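Alginate biosynthesis protein AlgX (Pseudomonas aeruginosa, PDB 4KNC) takes part in O-acetylation of the exopolysaccharide alginate and protects the polymer from degradation as it crosses the periplasm. Local coordinates at residues L91-E95 with L134-K138; R214-E218 with N250-E256; M281-H287 with A313-N319; Y375-E381 with R402-W407. All coordinates share one frame. Residue numbers count along the deposited sequence, not the author numbering.

In the fold
Contacts 1 and 2 lie in the SGNH hydrolase-like domain, near the probable Ser-His-Asp triad S243, H150 and D148. The side chain of N93 in contact 1 is about 10 Å from that of D148 and about 11 Å from that of H150; the side chain of N250 in contact 2 is about 12 Å from that of H150. These two contacts approach to about 9 Å between nearest atoms without touching. Contact 3 sits where this domain meets the carbohydrate-binding module, and contact 4 lies within that module, with about 8 Å between their nearest atoms. The centres of contacts 1 and 4 are about 49 Å apart, on opposite sides of the chain's centre.

Contact 1: residues L91-E95 with L134-K138; sequences LVNRE and LFDEK
Two backbone hydrogen bonds join helical L91 and V92 (phi/psi -66/-38 and -87/-47) to the irregular segment 134-138: D136 N donates to L91 O (2.8 Å) and E137 N to V92 O (2.9 Å). F135 and E137 are extended (psi 155°) and D136 has positive phi (49/42), presenting consecutive amides. An extended R94 (t at chi1 to chi3) forms a salt bridge from NH1 to D136 OD2 at 3.3 Å, and N93 ND2 donates to E137 OE2 (2.9 Å), carried there by rotamer p, t. E95, salt-bridged to K102, brings OE2 to 2.6 Å from D136 OD1. One water donates to V92 O (2.9 Å) and E137 O (2.8 Å) and accepts from E95 N (2.9 Å). Beyond the polar layer, F135 (chi1 m) offers a ring face to L91, a CH-pi contact with CB 4.0 Å from the ring centroid. CA atoms come closest at V92-F135, 4.2 Å. The loop leads on to the probable catalytic D148 and H150 of the SGNH hydrolase-like domain; the N93 side chain lies about 10 Å from that of D148. Y107 and Y114 of helix 107-123 pack on F135, while E137 reaches R158 of helix 153-169.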
loop_
_atom_site.group_PDB
_atom_site.type_symbol
_atom_site.label_atom_id
_atom_site.label_comp_id
_atom_site.label_asym_id
_atom_site.label_seq_id
_atom_site.Cartn_x
_atom_site.Cartn_y
_atom_site.Cartn_z
ATOM N N LEU A 91 -3.347 -0.958 20.411
ATOM C CA LEU A 91 -3.702 0.420 20.750
ATOM C C LEU A 91 -5.204 0.601 20.819
ATOM O O LEU A 91 -5.703 1.328 21.670
ATOM C CB LEU A 91 -3.110 1.420 19.755
ATOM C CG LEU A 91 -1.603 1.641 19.883
ATOM C CD1 LEU A 91 -1.061 2.287 18.614
ATOM C CD2 LEU A 91 -1.269 2.486 21.109
ATOM N N VAL A 92 -5.944 -0.052 19.935
ATOM C CA VAL A 92 -7.383 0.203 19.913
ATOM C C VAL A 92 -8.135 -0.695 20.891
ATOM O O VAL A 92 -8.990 -0.240 21.667
ATOM C CB VAL A 92 -7.969 0.042 18.501
ATOM C CG1 VAL A 92 -9.471 0.196 18.541
ATOM C CG2 VAL A 92 -7.364 1.071 17.545
ATOM N N ASN A 93 -7.808 -1.979 20.853
ATOM C CA ASN A 93 -8.520 -2.962 21.653
ATOM C C ASN A 93 -7.713 -3.460 22.848
ATOM O O ASN A 93 -7.870 -4.607 23.276
ATOM C CB ASN A 93 -8.984 -4.122 20.776
ATOM C CG ASN A 93 -10.172 -3.748 19.902
ATOM O OD1 ASN A 93 -10.082 -3.759 18.665
ATOM N ND2 ASN A 93 -11.301 -3.423 20.543
ATOM N N ARG A 94 -6.842 -2.591 23.364
ATOM C CA ARG A 94 -6.186 -2.806 24.655
ATOM C C ARG A 94 -7.058 -3.537 25.692
ATOM O O ARG A 94 -6.619 -4.516 26.289
ATOM C CB ARG A 94 -5.729 -1.468 25.244
ATOM C CG ARG A 94 -4.950 -1.605 26.545
ATOM C CD ARG A 94 -4.751 -0.264 27.230
ATOM N NE ARG A 94 -3.741 -0.354 28.279
ATOM C CZ ARG A 94 -3.453 0.631 29.122
ATOM N NH1 ARG A 94 -4.106 1.780 29.039
ATOM N NH2 ARG A 94 -2.515 0.466 30.043
ATOM N N GLU A 95 -8.290 -3.074 25.890
ATOM C CA GLU A 95 -9.129 -3.593 26.981
ATOM C C GLU A 95 -9.534 -5.061 26.847
ATOM O O GLU A 95 -10.018 -5.657 27.808
ATOM C CB GLU A 95 -10.372 -2.715 27.214
ATOM C CG GLU A 95 -10.055 -1.284 27.708
ATOM C CD GLU A 95 -9.088 -1.242 28.900
ATOM O OE1 GLU A 95 -9.211 -2.076 29.815
ATOM O OE2 GLU A 95 -8.195 -0.368 28.933
ATOM N N LEU A 134 -9.656 7.023 19.033
ATOM C CA LEU A 134 -10.263 5.694 19.001
ATOM C C LEU A 134 -9.526 4.677 19.866
ATOM O O LEU A 134 -9.966 3.534 19.987
ATOM C CB LEU A 134 -10.348 5.167 17.565
ATOM C CG LEU A 134 -11.007 6.119 16.576
ATOM C CD1 LEU A 134 -11.094 5.458 15.198
ATOM C CD2 LEU A 134 -12.391 6.535 17.103
ATOM N N PHE A 135 -8.402 5.084 20.450
ATOM C CA PHE A 135 -7.563 4.150 21.205
ATOM C C PHE A 135 -8.209 3.741 22.523
ATOM O O PHE A 135 -9.028 4.475 23.084
ATOM C CB PHE A 135 -6.199 4.758 21.522
ATOM C CG PHE A 135 -5.314 4.958 20.325
ATOM C CD1 PHE A 135 -5.763 4.674 19.044
ATOM C CD2 PHE A 135 -4.025 5.444 20.489
ATOM C CE1 PHE A 135 -4.939 4.873 17.945
ATOM C CE2 PHE A 135 -3.201 5.640 19.404
ATOM C CZ PHE A 135 -3.652 5.357 18.128
ATOM N N ASP A 136 -7.814 2.574 23.017
ATOM C CA ASP A 136 -8.310 2.051 24.283
ATOM C C ASP A 136 -9.834 2.118 24.334
ATOM O O ASP A 136 -10.412 2.507 25.340
ATOM C CB ASP A 136 -7.713 2.850 25.450
ATOM C CG ASP A 136 -7.609 2.028 26.709
ATOM O OD1 ASP A 136 -8.131 0.896 26.696
ATOM O OD2 ASP A 136 -7.002 2.495 27.697
ATOM N N GLU A 137 -10.477 1.766 23.230
ATOM C CA GLU A 137 -11.906 2.003 23.069
ATOM C C GLU A 137 -12.732 1.165 24.035
ATOM O O GLU A 137 -12.299 0.096 24.481
ATOM C CB GLU A 137 -12.335 1.648 21.643
ATOM C CG GLU A 137 -12.418 0.125 21.425
ATOM C CD GLU A 137 -12.965 -0.265 20.061
ATOM O OE1 GLU A 137 -13.092 0.608 19.166
ATOM O OE2 GLU A 137 -13.271 -1.459 19.888
ATOM N N LYS A 138 -13.928 1.656 24.344
ATOM C CA LYS A 138 -14.985 0.810 24.893
ATOM C C LYS A 138 -16.229 0.964 24.027
ATOM O O LYS A 138 -16.942 1.966 24.104
ATOM C CB LYS A 138 -15.276 1.148 26.354
ATOM C CG LYS A 138 -14.127 0.796 27.289
HETATM O O HOH W 1 -9.935 -1.315 24.223
#

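Contact 2: residues R214-E218 with N250-E256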
loop_
_atom_site.group_PDB
_atom_site.type_symbol
_atom_site.label_atom_id
_atom_site.label_comp_id
_atom_site.label_asym_id
_atom_site.label_seq_id
_atom_site.Cartn_x
_atom_site.Cartn_y
_atom_site.Cartn_z
ATOM N N ARG A 214 -22.658 -6.312 7.653
ATOM C CA ARG A 214 -22.017 -5.879 6.411
ATOM C C ARG A 214 -22.743 -4.665 5.816
ATOM O O ARG A 214 -23.966 -4.640 5.777
ATOM C CB ARG A 214 -21.988 -7.021 5.405
ATOM C CG ARG A 214 -21.114 -6.731 4.208
ATOM C CD ARG A 214 -20.897 -7.976 3.355
ATOM N NE ARG A 214 -22.137 -8.441 2.744
ATOM C CZ ARG A 214 -22.697 -7.883 1.674
ATOM N NH1 ARG A 214 -22.128 -6.825 1.101
ATOM N NH2 ARG A 214 -23.831 -8.372 1.182
ATOM N N PHE A 215 -21.997 -3.669 5.348
ATOM C CA PHE A 215 -22.608 -2.438 4.838
ATOM C C PHE A 215 -22.270 -2.140 3.385
ATOM O O PHE A 215 -21.187 -2.467 2.902
ATOM C CB PHE A 215 -22.173 -1.231 5.686
ATOM C CG PHE A 215 -22.664 -1.283 7.108
ATOM C CD1 PHE A 215 -21.954 -1.970 8.077
ATOM C CD2 PHE A 215 -23.841 -0.660 7.471
ATOM C CE1 PHE A 215 -22.402 -2.026 9.376
ATOM C CE2 PHE A 215 -24.304 -0.713 8.775
ATOM C CZ PHE A 215 -23.583 -1.393 9.728
ATOM N N GLU A 216 -23.202 -1.483 2.707
ATOM C CA GLU A 216 -22.935 -0.882 1.403
ATOM C C GLU A 216 -23.413 0.573 1.355
ATOM O O GLU A 216 -24.308 0.973 2.111
ATOM C CB GLU A 216 -23.570 -1.704 0.287
ATOM C CG GLU A 216 -22.933 -3.084 0.150
ATOM C CD GLU A 216 -23.507 -3.885 -0.994
ATOM O OE1 GLU A 216 -24.516 -3.443 -1.591
ATOM O OE2 GLU A 216 -22.947 -4.964 -1.292
ATOM N N THR A 217 -22.803 1.359 0.474
ATOM C CA THR A 217 -23.104 2.780 0.376
ATOM C C THR A 217 -23.567 3.128 -1.034
ATOM O O THR A 217 -22.982 2.671 -2.015
ATOM C CB THR A 217 -21.872 3.629 0.720
ATOM O OG1 THR A 217 -21.407 3.300 2.040
ATOM C CG2 THR A 217 -22.200 5.110 0.644
ATOM N N GLU A 218 -24.631 3.916 -1.122
ATOM C CA GLU A 218 -25.200 4.326 -2.406
ATOM C C GLU A 218 -25.454 5.835 -2.434
ATOM O O GLU A 218 -25.769 6.455 -1.405
ATOM C CB GLU A 218 -26.527 3.608 -2.680
ATOM C CG GLU A 218 -26.453 2.090 -2.675
ATOM C CD GLU A 218 -25.702 1.529 -3.872
ATOM O OE1 GLU A 218 -24.977 0.518 -3.696
ATOM O OE2 GLU A 218 -25.844 2.085 -4.986
ATOM N N ASN A 250 -16.178 -2.004 3.579
ATOM C CA ASN A 250 -16.837 -0.771 3.159
ATOM C C ASN A 250 -16.148 0.543 3.602
ATOM O O ASN A 250 -16.813 1.552 3.810
ATOM C CB ASN A 250 -18.319 -0.766 3.582
ATOM C CG ASN A 250 -19.141 0.259 2.794
ATOM O OD1 ASN A 250 -19.050 0.304 1.574
ATOM N ND2 ASN A 250 -19.908 1.112 3.496
ATOM N N PHE A 251 -14.827 0.528 3.730
ATOM C CA PHE A 251 -14.077 1.729 4.111
ATOM C C PHE A 251 -14.310 2.865 3.111
ATOM O O PHE A 251 -14.620 3.993 3.513
ATOM C CB PHE A 251 -12.588 1.405 4.260
ATOM C CG PHE A 251 -11.722 2.586 4.660
ATOM C CD1 PHE A 251 -12.012 3.334 5.794
ATOM C CD2 PHE A 251 -10.581 2.904 3.926
ATOM C CE1 PHE A 251 -11.200 4.407 6.169
ATOM C CE2 PHE A 251 -9.751 3.967 4.304
ATOM C CZ PHE A 251 -10.073 4.726 5.426
ATOM N N ALA A 252 -14.212 2.571 1.817
ATOM C CA ALA A 252 -14.497 3.595 0.793
ATOM C C ALA A 252 -15.933 4.151 0.875
ATOM O O ALA A 252 -16.155 5.351 0.723
ATOM C CB ALA A 252 -14.230 3.053 -0.590
ATOM N N GLY A 253 -16.906 3.278 1.125
ATOM C CA GLY A 253 -18.292 3.709 1.244
ATOM C C GLY A 253 -18.521 4.639 2.427
ATOM O O GLY A 253 -19.218 5.655 2.313
ATOM N N PHE A 254 -17.931 4.312 3.572
ATOM C CA PHE A 254 -18.043 5.208 4.720
ATOM C C PHE A 254 -17.319 6.533 4.459
ATOM O O PHE A 254 -17.781 7.588 4.885
ATOM C CB PHE A 254 -17.528 4.533 5.985
ATOM C CG PHE A 254 -18.327 3.304 6.383
ATOM C CD1 PHE A 254 -19.708 3.367 6.512
ATOM C CD2 PHE A 254 -17.693 2.090 6.611
ATOM C CE1 PHE A 254 -20.449 2.236 6.878
ATOM C CE2 PHE A 254 -18.425 0.958 6.966
ATOM C CZ PHE A 254 -19.803 1.037 7.103
ATOM N N LEU A 255 -16.189 6.484 3.753
ATOM C CA LEU A 255 -15.534 7.724 3.356
ATOM C C LEU A 255 -16.487 8.592 2.545
ATOM O O LEU A 255 -16.585 9.797 2.784
ATOM C CB LEU A 255 -14.265 7.461 2.562
ATOM C CG LEU A 255 -13.067 6.933 3.359
ATOM C CD1 LEU A 255 -11.955 6.454 2.422
ATOM C CD2 LEU A 255 -12.529 7.998 4.296
ATOM N N GLU A 256 -17.194 7.997 1.588
ATOM C CA GLU A 256 -18.137 8.791 0.792
ATOM C C GLU A 256 -19.260 9.343 1.663
ATOM O O GLU A 256 -19.632 10.508 1.536
ATOM C CB GLU A 256 -18.734 7.974 -0.348
ATOM C CG GLU A 256 -17.723 7.506 -1.380
ATOM C CD GLU A 256 -18.300 6.457 -2.299
ATOM O OE1 GLU A 256 -19.198 5.723 -1.841
ATOM O OE2 GLU A 256 -17.867 6.373 -3.470
HETATM O O HOH W 2 -20.362 0.709 -0.849
#
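N250 opens 250-256 at the N-cap position of helix 251-259, with positive phi (62/31), and its CA-to-CB bond points toward 214-218. Its ND2 donates an almost straight hydrogen bond to T217 OG1 (3.0 Å, 177°), and a water links its OD1 (2.8 Å) to T217 N (2.9 Å), so the amide addresses both side chain and backbone of one strand residue. The T217 hydroxyl is also hydrogen-bonded to S183 of the paired strand 180-191. One turn on, G253 lets the strand come close: its CA is 5.0 Å from that of T217, and its carbonyl C is 3.2 Å from T217 OG1. A CB there would clash with both T217 OG1 and N250 OD1. F254, whose N completes the first helical turn by bonding N250 O at 3.0 Å, swings its ring to F215. CZ of F254 sits 3.6 Å from F215 CB, and its edge faces the F215 ring in an offset edge-to-face pair (centroids 5.6 Å, planes 63°). E256 closes the contact, OE1 being 3.9 Å from T217 CG2. The axes of strand 214-218 and helix 251-256 approach to 7.4 Å, at 47° between their N-to-C directions. Strand 210-220, paired antiparallel with 180-191, thus packs against the N-terminal part of helix 251-259, which links the adjacent parallel strands 237-240 and 263-265 in a beta-alpha-beta crossover of the SGNH hydrolase-like domain.

Contact 3: residues M281-H287 with A313-N319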
loop_
_atom_site.group_PDB
_atom_site.type_symbol
_atom_site.label_atom_id
_atom_site.label_comp_id
_atom_site.label_asym_id
_atom_site.label_seq_id
_atom_site.Cartn_x
_atom_site.Cartn_y
_atom_site.Cartn_z
ATOM N N MET A 281 -0.758 4.189 -10.163
ATOM C CA MET A 281 0.061 5.171 -10.870
ATOM C C MET A 281 0.672 4.633 -12.171
ATOM O O MET A 281 1.289 5.387 -12.920
ATOM C CB MET A 281 1.156 5.737 -9.968
ATOM C CG MET A 281 0.655 6.353 -8.683
ATOM S SD MET A 281 1.787 7.603 -8.058
ATOM C CE MET A 281 3.277 6.665 -7.754
ATOM N N THR A 282 0.524 3.338 -12.439
ATOM C CA THR A 282 0.899 2.825 -13.761
ATOM C C THR A 282 -0.276 2.965 -14.736
ATOM O O THR A 282 -0.098 2.919 -15.952
ATOM C CB THR A 282 1.373 1.346 -13.716
ATOM O OG1 THR A 282 2.420 1.207 -12.750
ATOM C CG2 THR A 282 1.912 0.907 -15.071
ATOM N N SER A 283 -1.478 3.152 -14.201
ATOM C CA SER A 283 -2.666 3.204 -15.043
ATOM C C SER A 283 -2.729 4.477 -15.887
ATOM O O SER A 283 -2.274 5.547 -15.469
ATOM C CB SER A 283 -3.944 3.051 -14.200
ATOM O OG SER A 283 -4.299 4.268 -13.554
ATOM N N GLU A 284 -3.302 4.347 -17.081
ATOM C CA GLU A 284 -3.503 5.478 -17.982
ATOM C C GLU A 284 -4.441 6.528 -17.405
ATOM O O GLU A 284 -4.145 7.716 -17.480
ATOM C CB GLU A 284 -4.038 5.007 -19.341
ATOM N N GLU A 285 -5.569 6.092 -16.842
ATOM C CA GLU A 285 -6.551 7.028 -16.293
ATOM C C GLU A 285 -5.916 7.940 -15.247
ATOM O O GLU A 285 -6.263 9.125 -15.160
ATOM C CB GLU A 285 -7.766 6.293 -15.711
ATOM C CG GLU A 285 -8.837 7.209 -15.090
ATOM C CD GLU A 285 -9.545 8.118 -16.101
ATOM O OE1 GLU A 285 -9.608 7.778 -17.304
ATOM O OE2 GLU A 285 -10.043 9.186 -15.686
ATOM N N PHE A 286 -4.963 7.400 -14.484
ATOM C CA PHE A 286 -4.264 8.206 -13.483
ATOM C C PHE A 286 -3.599 9.402 -14.133
ATOM O O PHE A 286 -3.748 10.524 -13.657
ATOM C CB PHE A 286 -3.239 7.389 -12.705
ATOM C CG PHE A 286 -2.371 8.216 -11.792
ATOM C CD1 PHE A 286 -2.882 8.744 -10.617
ATOM C CD2 PHE A 286 -1.036 8.451 -12.101
ATOM C CE1 PHE A 286 -2.076 9.507 -9.770
ATOM C CE2 PHE A 286 -0.227 9.210 -11.257
ATOM C CZ PHE A 286 -0.752 9.738 -10.090
ATOM N N HIS A 287 -2.897 9.173 -15.241
ATOM C CA HIS A 287 -2.216 10.280 -15.915
ATOM C C HIS A 287 -3.123 11.138 -16.789
ATOM O O HIS A 287 -2.840 12.322 -17.000
ATOM C CB HIS A 287 -0.980 9.790 -16.670
ATOM C CG HIS A 287 0.071 9.248 -15.760
ATOM N ND1 HIS A 287 0.214 7.900 -15.510
ATOM C CD2 HIS A 287 0.981 9.877 -14.978
ATOM C CE1 HIS A 287 1.192 7.719 -14.641
ATOM N NE2 HIS A 287 1.669 8.902 -14.298
ATOM N N ALA A 313 7.875 4.358 -7.818
ATOM C CA ALA A 313 6.848 5.368 -7.569
ATOM C C ALA A 313 7.209 6.745 -8.115
ATOM O O ALA A 313 6.370 7.387 -8.748
ATOM C CB ALA A 313 6.497 5.441 -6.088
ATOM N N MET A 314 8.452 7.180 -7.900
ATOM C CA MET A 314 8.880 8.504 -8.357
ATOM C C MET A 314 8.664 8.739 -9.864
ATOM O O MET A 314 7.932 9.651 -10.235
ATOM C CB MET A 314 10.324 8.827 -7.921
ATOM C CG MET A 314 10.483 9.015 -6.425
ATOM S SD MET A 314 9.614 10.484 -5.833
ATOM C CE MET A 314 10.841 11.738 -6.225
ATOM N N PRO A 315 9.277 7.915 -10.734
ATOM C CA PRO A 315 9.045 8.155 -12.164
ATOM C C PRO A 315 7.632 7.811 -12.620
ATOM O O PRO A 315 7.217 8.262 -13.685
ATOM C CB PRO A 315 10.039 7.206 -12.839
ATOM C CG PRO A 315 10.207 6.094 -11.834
ATOM C CD PRO A 315 10.214 6.795 -10.520
ATOM N N LEU A 316 6.910 7.011 -11.846
ATOM C CA LEU A 316 5.536 6.675 -12.206
ATOM C C LEU A 316 4.596 7.887 -12.148
ATOM O O LEU A 316 3.576 7.926 -12.848
ATOM C CB LEU A 316 5.002 5.537 -11.331
ATOM C CG LEU A 316 5.385 4.147 -11.831
ATOM C CD1 LEU A 316 4.905 3.093 -10.844
ATOM C CD2 LEU A 316 4.784 3.928 -13.203
ATOM N N VAL A 317 4.932 8.869 -11.318
ATOM C CA VAL A 317 4.109 10.078 -11.228
ATOM C C VAL A 317 3.919 10.730 -12.606
ATOM O O VAL A 317 2.830 11.220 -12.912
ATOM C CB VAL A 317 4.682 11.085 -10.206
ATOM C CG1 VAL A 317 3.886 12.378 -10.213
ATOM C CG2 VAL A 317 4.664 10.480 -8.830
ATOM N N ASP A 318 4.961 10.694 -13.445
ATOM C CA ASP A 318 4.885 11.240 -14.809
ATOM C C ASP A 318 4.875 10.189 -15.913
ATOM O O ASP A 318 5.445 10.401 -16.979
ATOM C CB ASP A 318 6.019 12.232 -15.075
ATOM C CG ASP A 318 5.844 13.518 -14.320
ATOM O OD1 ASP A 318 5.993 13.484 -13.080
ATOM O OD2 ASP A 318 5.552 14.557 -14.959
ATOM N N ASN A 319 4.225 9.064 -15.656
ATOM C CA ASN A 319 3.979 8.054 -16.682
ATOM C C ASN A 319 5.230 7.477 -17.363
ATOM O O ASN A 319 5.191 7.123 -18.541
ATOM C CB ASN A 319 2.999 8.590 -17.736
ATOM C CG ASN A 319 2.107 7.497 -18.302
ATOM O OD1 ASN A 319 2.294 6.308 -18.003
ATOM N ND2 ASN A 319 1.139 7.887 -19.127
#
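This is a helix-end contact, mixed apolar and polar, between the junction of helices 275-282 and 284-288 and the C-terminal end of helix 307-316. It lies close to the meeting of the two domains: L316 and P315 also touch V398 of strand 396-400 in the carbohydrate-binding module, and N319 OD1 is hydrogen-bonded to R396. The apolar part centres on M281, whose side chain runs along 313-319, with CE 3.8 Å from A313 CB, CB 4.1 Å from L316 CB and SD 4.1 Å from V317 CG2. L74 of helix 61-76 packs on the same methionine. T282 OG1, which is hydrogen-bonded to L278 O, lies 3.6 Å from L316 CD2. After the helix junction, in helix 284-288, which S283 N-caps through a weak bond from F286 N, H287 reaches across. Its NE2 donates to L316 O (2.6 Å, 131°), and its ring face receives N319 CB at 3.5 Å from the centroid, a CH-pi contact. N319 has positive phi and is the C-prime residue of a Schellman motif: N319 N bonds L316 O at 3.1 Å, and the amide of the next residue bonds P315 O. The L316 carbonyl therefore serves both the helix terminus and the histidine. Donation from H287 NE2 implies a proton on that nitrogen, and the polar link between the segments rests on it; ND1 makes a weak bond to S283 O within 281-287.

Contact 4: residues Y375-E381 with R402-W407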
loop_
_atom_site.group_PDB
_atom_site.type_symbol
_atom_site.label_atom_id
_atom_site.label_comp_id
_atom_site.label_asym_id
_atom_site.label_seq_id
_atom_site.Cartn_x
_atom_site.Cartn_y
_atom_site.Cartn_z
ATOM N N TYR A 375 27.002 -0.680 -16.949
ATOM C CA TYR A 375 27.553 0.631 -17.231
ATOM C C TYR A 375 28.877 0.519 -17.989
ATOM O O TYR A 375 29.487 -0.546 -18.033
ATOM C CB TYR A 375 27.723 1.412 -15.928
ATOM C CG TYR A 375 26.419 1.578 -15.186
ATOM C CD1 TYR A 375 25.488 2.527 -15.589
ATOM C CD2 TYR A 375 26.104 0.772 -14.100
ATOM C CE1 TYR A 375 24.288 2.681 -14.924
ATOM C CE2 TYR A 375 24.904 0.918 -13.428
ATOM C CZ TYR A 375 24.002 1.876 -13.846
ATOM O OH TYR A 375 22.806 2.031 -13.189
ATOM N N MET A 376 29.311 1.625 -18.578
ATOM C CA MET A 376 30.521 1.671 -19.402
ATOM C C MET A 376 31.813 1.357 -18.639
ATOM O O MET A 376 32.883 1.274 -19.239
ATOM C CB MET A 376 30.640 3.035 -20.088
ATOM C CG MET A 376 29.475 3.386 -21.010
ATOM S SD MET A 376 29.692 2.870 -22.723
ATOM C CE MET A 376 28.173 3.467 -23.465
ATOM N N ASN A 377 31.709 1.174 -17.325
ATOM C CA ASN A 377 32.864 0.888 -16.480
ATOM C C ASN A 377 32.868 -0.547 -15.948
ATOM O O ASN A 377 33.573 -0.867 -14.991
ATOM C CB ASN A 377 32.879 1.860 -15.307
ATOM C CG ASN A 377 31.539 1.943 -14.623
ATOM O OD1 ASN A 377 31.089 0.981 -14.006
ATOM N ND2 ASN A 377 30.880 3.089 -14.745
ATOM N N GLY A 378 32.063 -1.406 -16.562
ATOM C CA GLY A 378 32.014 -2.803 -16.180
ATOM C C GLY A 378 31.199 -3.105 -14.933
ATOM O O GLY A 378 31.018 -4.271 -14.593
ATOM N N ARG A 379 30.716 -2.074 -14.240
ATOM C CA ARG A 379 29.854 -2.295 -13.076
ATOM C C ARG A 379 28.454 -2.710 -13.503
ATOM O O ARG A 379 28.045 -2.479 -14.642
ATOM C CB ARG A 379 29.771 -1.049 -12.192
ATOM C CG ARG A 379 30.841 -0.961 -11.118
ATOM C CD ARG A 379 30.555 -1.922 -9.976
ATOM N NE ARG A 379 31.505 -1.752 -8.881
ATOM C CZ ARG A 379 32.591 -2.501 -8.705
ATOM N NH1 ARG A 379 32.868 -3.486 -9.550
ATOM N NH2 ARG A 379 33.401 -2.268 -7.679
ATOM N N ARG A 380 27.716 -3.310 -12.576
ATOM C CA ARG A 380 26.393 -3.832 -12.876
ATOM C C ARG A 380 25.442 -3.610 -11.705
ATOM O O ARG A 380 25.865 -3.555 -10.553
ATOM C CB ARG A 380 26.492 -5.323 -13.168
ATOM C CG ARG A 380 27.155 -6.102 -12.040
ATOM C CD ARG A 380 27.280 -7.577 -12.358
ATOM N NE ARG A 380 25.980 -8.220 -12.493
ATOM C CZ ARG A 380 25.812 -9.511 -12.765
ATOM N NH1 ARG A 380 26.866 -10.297 -12.937
ATOM N NH2 ARG A 380 24.587 -10.014 -12.867
ATOM N N GLU A 381 24.155 -3.478 -12.001
ATOM C CA GLU A 381 23.143 -3.470 -10.953
ATOM C C GLU A 381 22.126 -4.556 -11.242
ATOM O O GLU A 381 21.655 -4.680 -12.367
ATOM C CB GLU A 381 22.429 -2.120 -10.863
ATOM C CG GLU A 381 21.751 -1.922 -9.517
ATOM C CD GLU A 381 20.424 -1.185 -9.587
ATOM O OE1 GLU A 381 20.234 -0.306 -10.460
ATOM O OE2 GLU A 381 19.563 -1.494 -8.743
ATOM N N ARG A 402 19.682 3.642 -11.148
ATOM C CA ARG A 402 20.215 3.868 -9.813
ATOM C C ARG A 402 20.899 5.217 -9.678
ATOM O O ARG A 402 21.681 5.623 -10.536
ATOM C CB ARG A 402 21.176 2.741 -9.423
ATOM C CG ARG A 402 21.665 2.824 -7.989
ATOM C CD ARG A 402 22.190 1.493 -7.490
ATOM N NE ARG A 402 23.091 1.676 -6.357
ATOM C CZ ARG A 402 23.727 0.690 -5.736
ATOM N NH1 ARG A 402 23.559 -0.563 -6.133
ATOM N NH2 ARG A 402 24.531 0.958 -4.715
ATOM N N ASN A 403 20.571 5.918 -8.600
ATOM C CA ASN A 403 21.192 7.202 -8.307
ATOM C C ASN A 403 21.654 7.279 -6.856
ATOM O O ASN A 403 21.548 8.324 -6.213
ATOM C CB ASN A 403 20.263 8.365 -8.663
ATOM C CG ASN A 403 18.863 8.185 -8.115
ATOM O OD1 ASN A 403 18.656 7.488 -7.121
ATOM N ND2 ASN A 403 17.890 8.811 -8.767
ATOM N N ASP A 404 22.159 6.154 -6.350
ATOM C CA ASP A 404 22.857 6.120 -5.070
ATOM C C ASP A 404 24.084 7.021 -5.117
ATOM O O ASP A 404 24.417 7.591 -6.159
ATOM C CB ASP A 404 23.289 4.691 -4.713
ATOM C CG ASP A 404 22.225 3.929 -3.938
ATOM O OD1 ASP A 404 21.253 4.555 -3.471
ATOM O OD2 ASP A 404 22.371 2.700 -3.785
ATOM N N SER A 405 24.758 7.121 -3.976
ATOM C CA SER A 405 25.908 8.006 -3.810
ATOM C C SER A 405 26.937 7.948 -4.946
ATOM O O SER A 405 27.494 8.977 -5.336
ATOM C CB SER A 405 26.587 7.728 -2.463
ATOM N N ASP A 406 27.174 6.756 -5.486
ATOM C CA ASP A 406 28.249 6.568 -6.456
ATOM C C ASP A 406 27.782 5.944 -7.768
ATOM O O ASP A 406 28.590 5.412 -8.526
ATOM C CB ASP A 406 29.359 5.699 -5.856
ATOM N N TRP A 407 26.484 6.006 -8.038
ATOM C CA TRP A 407 25.942 5.357 -9.230
ATOM C C TRP A 407 25.301 6.335 -10.217
ATOM O O TRP A 407 25.238 6.065 -11.420
ATOM C CB TRP A 407 24.946 4.261 -8.835
ATOM C CG TRP A 407 25.595 3.080 -8.182
ATOM C CD1 TRP A 407 25.960 2.965 -6.873
ATOM C CD2 TRP A 407 25.959 1.840 -8.810
ATOM N NE1 TRP A 407 26.529 1.735 -6.647
ATOM C CE2 TRP A 407 26.537 1.024 -7.818
ATOM C CE3 TRP A 407 25.849 1.342 -10.115
ATOM C CZ2 TRP A 407 27.007 -0.262 -8.089
ATOM C CZ3 TRP A 407 26.316 0.061 -10.380
ATOM C CH2 TRP A 407 26.887 -0.723 -9.372
HETATM O O HOH W 3 20.322 1.196 -12.692
#
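Loop 402-407 meets the hairpin turn of 375-381 mainly through side chains. W407 (chi1 m, chi2 82°) leaves its backbone sideways, yet its indole end comes nearer to 375-381: CZ3 is 3.5 Å from Y375 CE2, and CH2 is 3.9 Å from R379 CD and 3.2 Å from R380 O. R379 (m, m) lays its aliphatic part there, while the Y375 ring (chi1 m) meets the six-membered ring of W407 obliquely, planes at 60°. R402 is extended (t at chi1 to chi3), bringing its NE to D404 OD2 (2.9 Å) in a salt bridge. E381, chi1 t with chi2 between wells at -143°, places OE1 3.4 Å from R402 CB; its OE2 is salt-bridged to R311. N377 OD1 (chi1 p) accepts from R379 N (3.1 Å), an Asx turn. No direct hydrogen bond crosses the contact. Within the two segments the polar link runs through one water, 2.7 Å from Y375 OH, 2.7 Å from E381 OE1 and 3.0 Å from R402 N; S352, hydrogen-bonded to Y375 OH and R402 O, adds a second bridge.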